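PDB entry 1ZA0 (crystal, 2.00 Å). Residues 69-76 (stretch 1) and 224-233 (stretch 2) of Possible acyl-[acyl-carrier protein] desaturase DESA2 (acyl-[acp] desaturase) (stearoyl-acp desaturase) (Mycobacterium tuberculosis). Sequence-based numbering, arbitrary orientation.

Stretch 1 (69-76) CEILLILK
Stretch 2 (224-233) VLGADIEAYR

Residues 69-76 lie within a longer α-helix, with phi/psi near -65/-42 throughout and i to i+4 hydrogen bonds such as Ile 74 N to Glu 70 O (3.0 Å) and Lys 76 N to Leu 72 O (2.7 Å). Residues 224-232 form instead a chain of turns: type II from Val 224 to Ala 227, closed by Ala 227 N to Val 224 O (3.2 Å); type I from Gly 226 to Ile 229, closed by Ile 229 N to Gly 226 O (3.0 Å); and type II from Ile 229 to Tyr 232, where the bond from Tyr 232 N to Ile 229 O is weak (3.4 Å). Tyr 232 then occupies the N-cap position of the next helix. The closest CA pair is Ile 71 CA and Gly 226 CA, 6.0 Å apart. Gly 226 adopts phi/psi 92/1, where a CB would jam against the preceding carbonyl oxygen and lie 3.0 Å from Ile 71 CG2.

No hydrogen bond crosses the interface, which buries 402 Å² summed over both sides and is held together mainly by apolar packing. Leu 75 (m, t) points toward the turns; its CD1 lies 3.8 Å from CB of Leu 225 (m, t), while its CD2 approaches Ile 229 CD1 at 4.4 Å. Ile 229 (m, t) also points toward the helix, placing its CD1 3.8 Å from CG2 of Ile 74 (m, m) and 4.4 Å from CG2 of Ile 71 (m, t). One methyl thus touches three helix side chains. Tyr 232, with chi1 -98° between wells and chi2 41°, contributes the largest covered area. Ile 71 CG1 meets its ring edge, 3.7 Å from Tyr 232 CD2, whereas Ile 74 CG1 approaches obliquely, 4.1 Å from Tyr 232 CZ. Tyr 232 OH lies 3.7 Å from CB of Glu 70 (m, t, chi3 -72°), a van der Waals contact.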

# COMPACT_ATOMS: atom_id res chain seq x y z
N CYS A 69 -3.67 2.15 -10.59
CA CYS A 69 -2.22 2.09 -10.63
C CYS A 69 -1.56 3.48 -10.38
O CYS A 69 -0.52 3.55 -9.79
CB CYS A 69 -1.71 1.54 -11.96
SG CYS A 69 -2.00 -0.22 -12.18
N GLU A 70 -2.15 4.54 -10.90
CA GLU A 70 -1.66 5.90 -10.71
C GLU A 70 -1.78 6.31 -9.27
O GLU A 70 -0.86 6.90 -8.74
CB GLU A 70 -2.38 6.90 -11.60
CG GLU A 70 -2.13 6.61 -13.06
CD GLU A 70 -2.80 7.58 -14.00
OE1 GLU A 70 -4.04 7.58 -14.17
OE2 GLU A 70 -2.02 8.34 -14.61
N ILE A 71 -2.89 5.94 -8.62
CA ILE A 71 -3.03 6.20 -7.19
C ILE A 71 -1.95 5.50 -6.40
O ILE A 71 -1.32 6.10 -5.53
CB ILE A 71 -4.45 5.77 -6.70
CG1 ILE A 71 -5.50 6.69 -7.31
CG2 ILE A 71 -4.50 5.73 -5.12
CD1 ILE A 71 -6.91 6.05 -7.28
N LEU A 72 -1.66 4.22 -6.74
CA LEU A 72 -0.62 3.46 -6.02
C LEU A 72 0.76 4.07 -6.17
O LEU A 72 1.58 4.17 -5.20
CB LEU A 72 -0.53 2.01 -6.49
CG LEU A 72 -1.48 0.99 -5.92
CD1 LEU A 72 -1.30 -0.40 -6.58
CD2 LEU A 72 -1.35 0.96 -4.43
N LEU A 73 1.01 4.47 -7.39
CA LEU A 73 2.30 5.03 -7.73
C LEU A 73 2.54 6.32 -6.97
O LEU A 73 3.65 6.53 -6.36
CB LEU A 73 2.38 5.23 -9.22
CG LEU A 73 3.66 5.95 -9.66
CD1 LEU A 73 4.94 5.15 -9.23
CD2 LEU A 73 3.64 6.23 -11.14
N ILE A 74 1.52 7.18 -6.91
CA ILE A 74 1.65 8.46 -6.21
C ILE A 74 1.92 8.20 -4.73
O ILE A 74 2.78 8.84 -4.11
CB ILE A 74 0.35 9.31 -6.37
CG1 ILE A 74 0.14 9.79 -7.81
CG2 ILE A 74 0.33 10.52 -5.41
CD1 ILE A 74 1.04 10.87 -8.21
N LEU A 75 1.18 7.28 -4.14
CA LEU A 75 1.33 6.95 -2.71
C LEU A 75 2.71 6.32 -2.43
O LEU A 75 3.39 6.65 -1.45
CB LEU A 75 0.23 6.00 -2.28
CG LEU A 75 -1.20 6.57 -2.24
CD1 LEU A 75 -2.18 5.53 -1.76
CD2 LEU A 75 -1.26 7.88 -1.36
N LYS A 76 3.12 5.42 -3.32
CA LYS A 76 4.39 4.72 -3.11
C LYS A 76 5.60 5.68 -3.27
O LYS A 76 6.59 5.50 -2.59
CB LYS A 76 4.55 3.53 -4.05
CG LYS A 76 3.54 2.38 -3.83
CD LYS A 76 3.91 1.43 -2.82
CE LYS A 76 2.80 0.34 -2.69
NZ LYS A 76 3.24 -0.38 -1.51
N VAL A 224 -10.00 6.82 2.54
CA VAL A 224 -9.60 5.90 1.49
C VAL A 224 -8.22 6.27 0.94
O VAL A 224 -7.78 7.43 1.01
CB VAL A 224 -10.64 5.80 0.32
CG1 VAL A 224 -12.04 5.54 0.87
CG2 VAL A 224 -10.61 7.02 -0.52
N LEU A 225 -7.54 5.29 0.39
CA LEU A 225 -6.23 5.54 -0.18
C LEU A 225 -6.31 6.60 -1.28
O LEU A 225 -7.12 6.51 -2.21
CB LEU A 225 -5.58 4.25 -0.69
CG LEU A 225 -5.19 3.25 0.38
CD1 LEU A 225 -4.76 1.98 -0.37
CD2 LEU A 225 -4.10 3.71 1.29
N GLY A 226 -5.49 7.64 -1.16
CA GLY A 226 -5.42 8.66 -2.22
C GLY A 226 -6.36 9.85 -2.02
O GLY A 226 -6.39 10.75 -2.86
N ALA A 227 -7.12 9.84 -0.93
CA ALA A 227 -7.98 10.95 -0.48
C ALA A 227 -7.27 12.34 -0.37
O ALA A 227 -7.90 13.35 -0.49
CB ALA A 227 -8.57 10.59 0.89
N ASP A 228 -5.97 12.32 -0.12
CA ASP A 228 -5.11 13.51 -0.03
C ASP A 228 -4.52 13.95 -1.40
O ASP A 228 -3.83 14.98 -1.47
CB ASP A 228 -3.92 13.23 0.94
CG ASP A 228 -3.00 12.02 0.48
OD1 ASP A 228 -3.52 10.93 0.03
OD2 ASP A 228 -1.74 12.08 0.52
N ILE A 229 -4.80 13.22 -2.48
CA ILE A 229 -4.27 13.58 -3.78
C ILE A 229 -5.16 14.62 -4.48
O ILE A 229 -6.32 14.38 -4.80
CB ILE A 229 -4.02 12.36 -4.73
CG1 ILE A 229 -3.14 11.28 -4.05
CG2 ILE A 229 -3.35 12.84 -6.04
CD1 ILE A 229 -3.30 9.91 -4.69
N GLU A 230 -4.53 15.77 -4.71
CA GLU A 230 -5.06 16.91 -5.46
C GLU A 230 -5.59 16.44 -6.81
O GLU A 230 -4.83 15.89 -7.59
CB GLU A 230 -3.88 17.91 -5.70
CG GLU A 230 -4.27 19.25 -6.31
CD GLU A 230 -5.09 20.03 -5.32
OE1 GLU A 230 -6.34 20.02 -5.42
OE2 GLU A 230 -4.45 20.61 -4.41
N ALA A 231 -6.89 16.62 -7.05
CA ALA A 231 -7.42 16.46 -8.40
C ALA A 231 -7.56 15.00 -8.83
O ALA A 231 -7.53 14.69 -10.02
CB ALA A 231 -6.53 17.22 -9.44
N TYR A 232 -7.69 14.09 -7.86
CA TYR A 232 -7.85 12.67 -8.17
C TYR A 232 -9.26 12.19 -7.82
O TYR A 232 -9.55 11.01 -7.83
CB TYR A 232 -6.75 11.87 -7.45
CG TYR A 232 -5.55 11.51 -8.31
CD1 TYR A 232 -4.99 12.41 -9.21
CD2 TYR A 232 -4.95 10.25 -8.19
CE1 TYR A 232 -3.86 12.05 -9.99
CE2 TYR A 232 -3.83 9.90 -8.94
CZ TYR A 232 -3.29 10.78 -9.84
OH TYR A 232 -2.18 10.40 -10.55
N ARG A 233 -10.16 13.13 -7.58
CA ARG A 233 -11.53 12.82 -7.16
C ARG A 233 -12.18 11.83 -8.12
O ARG A 233 -12.82 10.88 -7.69
CB ARG A 233 -12.39 14.12 -7.04